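Local structure of ALKF (Bacillus cereus, 3ZBO) at residues A[83-86]-A[87-91]; A[96-100]-A[101-105]. The protein is of unknown function but is related to the HEAT-like repeat DNA glycosylases and has affinity for branched DNA structures, probably including Holliday junctions. All coordinates share one frame; numbering follows the deposited sequence.

Contact 1. Residues A[83-86]-A[87-91]; sequences MSES and DFDRW
A capping box starts the helix 85-94: S84, at the N-cap, and D87, three residues on, each bind the other's backbone N-H. S84 OG accepts from D87 N at 3.0 Å, and D87 OD2 accepts from S84 N at 2.9 Å, the N-H reaching the oxygen from above the carboxylate plane. A chi1 of 62° sets the serine OG between the backbone N and the carbonyl carbon, where it can accept from D87 N. Serine is short enough to stay near the main chain, and aspartate just long enough to reach back. The other carboxylate oxygen, D87 OD1, forms a salt bridge with R90 NH2 at 2.9 Å, lying at the edge of the guanidinium. A water joins D87 OD1, R90 NE and S86 OG, while R90 NH1 pairs with E60. On the buried side M83 bends at chi3 (70°), and its CE makes CH-pi contacts over a face of each of two rings, 3.8 Å from the F88 centroid and 3.9 Å from that of the five-membered ring of W91. The polarisable SD adds Met-aromatic contacts, lying obliquely 4.4 Å from the F88 centroid and 4.8 Å above the six-membered ring of W91, whose NE1 is held by E60. Farther round, one water donates to both E85 OE2 and D89 OD2; K121 forms a salt bridge with E85, probably easing the repulsion, and W122 NE1 bonds to D89 OD1. With R90 and S84 N both directed at D87, its carboxylate is probably stabilised as the anion, and a negative charge at this end would also suit the helix dipole.

Contact 2. Residues A[96-100]-A[101-105]; sequences YFYML and SDYVV
The first turns of helix 98-110 widen here into a pi-type turn, closed by a bond from V105 N back to L100 O. V105 N, five residues on, binds L100 O at 2.9 Å in an almost straight bond, whereas V104 N, at the usual four-residue spacing, gives the same oxygen only a weak bond of 3.3 Å. Four-residue bonds precede it, from S101 N to F97 O, D102 N to Y98 O and Y103 N to M99 O; the last is already distorted at the approach to the wide turn, its donor 47° out of the carbonyl plane. F97 occupies the N-cap position, and its ring meets Y68 edge-to-face. Along one flank Y98 and Y103 come together obliquely, Y103 OH sitting in the plane of the Y98 ring at its edge, 3.7 Å from Y98 CE2. M99 CG comes over one face of the Y98 ring, and R172 makes a cation-pi contact with Y98. M99 also lays CB 4.0 Å from Y103 CD2. L100 and V104 run side by side, L100 CD2 reaching V104 CG2 at 4.0 Å, branched apolar groups suited to the surface packed on helix 68-77. On the side facing helix 128-144, S101 OG donates to D102 OD1 at 2.8 Å, approaching from above the carboxylate plane, and S132 bonds to the same oxygen, so two hydroxyls grip one buried carboxylate oxygen. The five-residue bond is the mark of a pi-bulge, here in a helix packed between neighbouring helices, consistent with the HEAT-like repeat fold of its relatives.

In the fold
Contacts 1 and 2 lie in series on two successive helices, 85-94 and 98-110, with centres about 14 Å apart. They meet where W91, at the end of contact 1, packs on V105, at the end of contact 2: W91 O approaches V105 CG2 to 3.9 Å. Farther along helix 98-110, T108 touches M83 and F88, so one helix lines the apolar side of the other. The centre of contact 1 lies about 16 Å from the centre of the chain and that of contact 2 about 6 Å, so contact 2 is the deeper. Both probably belong to the same kind of helical-repeat scaffold as in AlkC and AlkD.

Contact 1. Residues A[83-86]-A[87-91]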
loop_
_atom_site.group_PDB
_atom_site.type_symbol
_atom_site.label_atom_id
_atom_site.label_comp_id
_atom_site.label_asym_id
_atom_site.label_seq_id
_atom_site.Cartn_x
_atom_site.Cartn_y
_atom_site.Cartn_z
ATOM N N MET A 83 11.487 -13.313 -2.431
ATOM C CA MET A 83 11.756 -12.693 -1.124
ATOM C C MET A 83 11.125 -13.549 -0.042
ATOM O O MET A 83 9.977 -14.022 -0.181
ATOM C CB MET A 83 11.143 -11.248 -1.128
ATOM C CG MET A 83 11.999 -10.250 -1.894
ATOM S SD MET A 83 11.191 -8.660 -1.964
ATOM C CE MET A 83 11.300 -8.132 -0.255
ATOM N N SER A 84 11.850 -13.713 1.070
ATOM C CA SER A 84 11.356 -14.452 2.204
ATOM C C SER A 84 10.585 -13.547 3.188
ATOM O O SER A 84 10.643 -12.276 3.087
ATOM C CB SER A 84 12.565 -15.017 2.986
ATOM O OG SER A 84 13.330 -13.940 3.453
ATOM N N GLU A 85 9.933 -14.164 4.169
ATOM C CA GLU A 85 9.350 -13.404 5.253
ATOM C C GLU A 85 10.402 -12.487 5.910
ATOM O O GLU A 85 10.117 -11.313 6.246
ATOM C CB GLU A 85 8.641 -14.358 6.283
ATOM C CG GLU A 85 8.091 -13.610 7.422
ATOM C CD GLU A 85 7.212 -14.510 8.320
ATOM O OE1 GLU A 85 6.878 -15.641 7.878
ATOM O OE2 GLU A 85 6.863 -14.071 9.407
ATOM N N SER A 86 11.655 -13.000 6.162
ATOM C CA SER A 86 12.667 -12.215 6.813
ATOM C C SER A 86 12.974 -10.973 5.941
ATOM O O SER A 86 13.192 -9.917 6.485
ATOM C CB SER A 86 13.950 -13.108 7.055
ATOM O OG SER A 86 14.976 -12.253 7.501
ATOM N N ASP A 87 12.965 -11.145 4.610
ATOM C CA ASP A 87 13.262 -10.034 3.728
ATOM C C ASP A 87 12.170 -8.964 3.883
ATOM O O ASP A 87 12.481 -7.762 3.978
ATOM C CB ASP A 87 13.301 -10.441 2.272
ATOM C CG ASP A 87 14.502 -11.379 1.920
ATOM O OD1 ASP A 87 15.571 -11.250 2.576
ATOM O OD2 ASP A 87 14.342 -12.222 0.974
ATOM N N PHE A 88 10.908 -9.415 3.831
ATOM C CA PHE A 88 9.824 -8.420 4.018
ATOM C C PHE A 88 9.864 -7.764 5.366
ATOM O O PHE A 88 9.587 -6.529 5.449
ATOM C CB PHE A 88 8.476 -9.071 3.768
ATOM C CG PHE A 88 8.174 -9.222 2.301
ATOM C CD1 PHE A 88 7.840 -8.068 1.526
ATOM C CD2 PHE A 88 8.178 -10.445 1.728
ATOM C CE1 PHE A 88 7.633 -8.242 0.104
ATOM C CE2 PHE A 88 7.967 -10.619 0.307
ATOM C CZ PHE A 88 7.686 -9.466 -0.490
ATOM N N ASP A 89 10.263 -8.488 6.434
ATOM C CA ASP A 89 10.345 -7.826 7.737
ATOM C C ASP A 89 11.449 -6.784 7.744
ATOM O O ASP A 89 11.308 -5.713 8.322
ATOM C CB ASP A 89 10.660 -8.904 8.815
ATOM C CG ASP A 89 9.431 -9.759 9.150
ATOM O OD1 ASP A 89 8.338 -9.277 8.886
ATOM O OD2 ASP A 89 9.531 -10.930 9.613
ATOM N N ARG A 90 12.576 -7.013 7.004
ATOM C CA ARG A 90 13.552 -5.932 6.870
ATOM C C ARG A 90 12.995 -4.702 6.174
ATOM O O ARG A 90 13.204 -3.556 6.602
ATOM C CB ARG A 90 14.832 -6.377 6.099
ATOM C CG ARG A 90 15.601 -7.438 6.876
ATOM C CD ARG A 90 16.965 -7.798 6.175
ATOM N NE ARG A 90 16.707 -8.409 4.870
ATOM C CZ ARG A 90 16.679 -7.792 3.656
ATOM N NH1 ARG A 90 16.873 -6.473 3.482
ATOM N NH2 ARG A 90 16.355 -8.506 2.592
ATOM N N TRP A 91 12.277 -4.971 5.112
ATOM C CA TRP A 91 11.769 -3.835 4.300
ATOM C C TRP A 91 10.732 -3.056 5.156
ATOM O O TRP A 91 10.766 -1.837 5.199
ATOM C CB TRP A 91 11.107 -4.341 2.992
ATOM C CG TRP A 91 12.156 -4.598 1.908
ATOM C CD1 TRP A 91 13.337 -5.261 2.050
ATOM C CD2 TRP A 91 11.984 -4.334 0.520
ATOM N NE1 TRP A 91 13.965 -5.338 0.777
ATOM C CE2 TRP A 91 13.162 -4.724 -0.134
ATOM C CE3 TRP A 91 10.975 -3.725 -0.214
ATOM C CZ2 TRP A 91 13.346 -4.619 -1.540
ATOM C CZ3 TRP A 91 11.192 -3.511 -1.646
ATOM C CH2 TRP A 91 12.393 -3.909 -2.235
HETATM O O HOH W 1 7.825 -12.095 10.946
HETATM O O HOH W 2 16.334 -11.198 5.328
#

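Contact 2. Residues A[96-100]-A[101-105]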
loop_
_atom_site.group_PDB
_atom_site.type_symbol
_atom_site.label_atom_id
_atom_site.label_comp_id
_atom_site.label_asym_id
_atom_site.label_seq_id
_atom_site.Cartn_x
_atom_site.Cartn_y
_atom_site.Cartn_z
ATOM N N TYR A 96 9.423 4.113 6.765
ATOM C CA TYR A 96 9.252 5.040 7.904
ATOM C C TYR A 96 8.022 5.923 7.895
ATOM O O TYR A 96 7.747 6.658 8.832
ATOM C CB TYR A 96 10.505 5.946 8.041
ATOM C CG TYR A 96 10.747 6.870 6.914
ATOM C CD1 TYR A 96 10.105 8.109 6.828
ATOM C CD2 TYR A 96 11.608 6.519 5.885
ATOM C CE1 TYR A 96 10.298 8.978 5.788
ATOM C CE2 TYR A 96 11.851 7.418 4.773
ATOM C CZ TYR A 96 11.207 8.688 4.738
ATOM O OH TYR A 96 11.353 9.526 3.679
ATOM N N PHE A 97 7.319 5.898 6.774
ATOM C CA PHE A 97 6.013 6.543 6.702
ATOM C C PHE A 97 5.089 5.838 5.759
ATOM O O PHE A 97 5.533 4.915 5.055
ATOM C CB PHE A 97 6.168 8.080 6.340
ATOM C CG PHE A 97 6.444 8.370 4.851
ATOM C CD1 PHE A 97 7.588 7.832 4.180
ATOM C CD2 PHE A 97 5.546 9.169 4.121
ATOM C CE1 PHE A 97 7.878 8.166 2.803
ATOM C CE2 PHE A 97 5.813 9.492 2.808
ATOM C CZ PHE A 97 6.966 8.994 2.115
ATOM N N TYR A 98 3.805 6.256 5.718
ATOM C CA TYR A 98 2.816 5.405 5.049
ATOM C C TYR A 98 3.019 5.199 3.551
ATOM O O TYR A 98 2.580 4.167 3.044
ATOM C CB TYR A 98 1.387 5.943 5.314
ATOM C CG TYR A 98 1.048 7.156 4.449
ATOM C CD1 TYR A 98 1.398 8.449 4.930
ATOM C CD2 TYR A 98 0.437 7.014 3.219
ATOM C CE1 TYR A 98 1.119 9.612 4.150
ATOM C CE2 TYR A 98 0.156 8.129 2.393
ATOM C CZ TYR A 98 0.530 9.430 2.871
ATOM O OH TYR A 98 0.234 10.539 2.046
ATOM N N MET A 99 3.679 6.116 2.846
ATOM C CA MET A 99 3.749 5.832 1.401
ATOM C C MET A 99 4.643 4.644 1.240
ATOM O O MET A 99 4.459 3.867 0.271
ATOM C CB MET A 99 4.376 7.003 0.673
ATOM C CG MET A 99 3.408 8.212 0.667
ATOM S SD MET A 99 4.043 9.613 -0.343
ATOM C CE MET A 99 3.436 9.073 -1.905
ATOM N N LEU A 100 5.663 4.478 2.078
ATOM C CA LEU A 100 6.519 3.286 2.022
ATOM C C LEU A 100 5.773 2.026 2.503
ATOM O O LEU A 100 5.851 0.965 1.836
ATOM C CB LEU A 100 7.831 3.497 2.841
ATOM C CG LEU A 100 8.754 4.462 2.127
ATOM C CD1 LEU A 100 9.803 4.866 3.143
ATOM C CD2 LEU A 100 9.485 3.763 0.899
ATOM N N SER A 101 5.087 2.095 3.676
ATOM C CA SER A 101 4.434 0.906 4.126
ATOM C C SER A 101 3.353 0.459 3.149
ATOM O O SER A 101 3.185 -0.747 2.900
ATOM C CB SER A 101 3.860 1.086 5.539
ATOM O OG SER A 101 2.941 2.181 5.540
ATOM N N ASP A 102 2.587 1.421 2.603
ATOM C CA ASP A 102 1.286 1.069 1.939
ATOM C C ASP A 102 1.517 0.932 0.418
ATOM O O ASP A 102 0.867 0.054 -0.176
ATOM C CB ASP A 102 0.259 2.153 2.149
ATOM C CG ASP A 102 -0.103 2.391 3.629
ATOM O OD1 ASP A 102 0.401 1.684 4.523
ATOM O OD2 ASP A 102 -0.879 3.363 3.764
ATOM N N TYR A 103 2.392 1.786 -0.181
ATOM C CA TYR A 103 2.480 1.812 -1.648
ATOM C C TYR A 103 3.773 1.154 -2.177
ATOM O O TYR A 103 3.920 0.932 -3.384
ATOM C CB TYR A 103 2.395 3.257 -2.149
ATOM C CG TYR A 103 1.215 4.029 -1.647
ATOM C CD1 TYR A 103 -0.028 3.416 -1.375
ATOM C CD2 TYR A 103 1.386 5.391 -1.395
ATOM C CE1 TYR A 103 -1.134 4.218 -0.944
ATOM C CE2 TYR A 103 0.322 6.127 -0.926
ATOM C CZ TYR A 103 -0.866 5.534 -0.704
ATOM O OH TYR A 103 -1.863 6.335 -0.181
ATOM N N VAL A 104 4.674 0.741 -1.278
ATOM C CA VAL A 104 5.947 0.103 -1.689
ATOM C C VAL A 104 6.048 -1.291 -1.047
ATOM O O VAL A 104 5.855 -2.301 -1.743
ATOM C CB VAL A 104 7.158 0.923 -1.275
ATOM C CG1 VAL A 104 8.449 0.179 -1.731
ATOM C CG2 VAL A 104 7.109 2.285 -1.917
ATOM N N VAL A 105 6.142 -1.413 0.282
ATOM C CA VAL A 105 6.267 -2.726 0.857
ATOM C C VAL A 105 4.999 -3.553 0.704
ATOM O O VAL A 105 5.090 -4.720 0.318
ATOM C CB VAL A 105 6.647 -2.561 2.342
ATOM C CG1 VAL A 105 6.896 -3.975 2.947
ATOM C CG2 VAL A 105 7.983 -1.734 2.506
#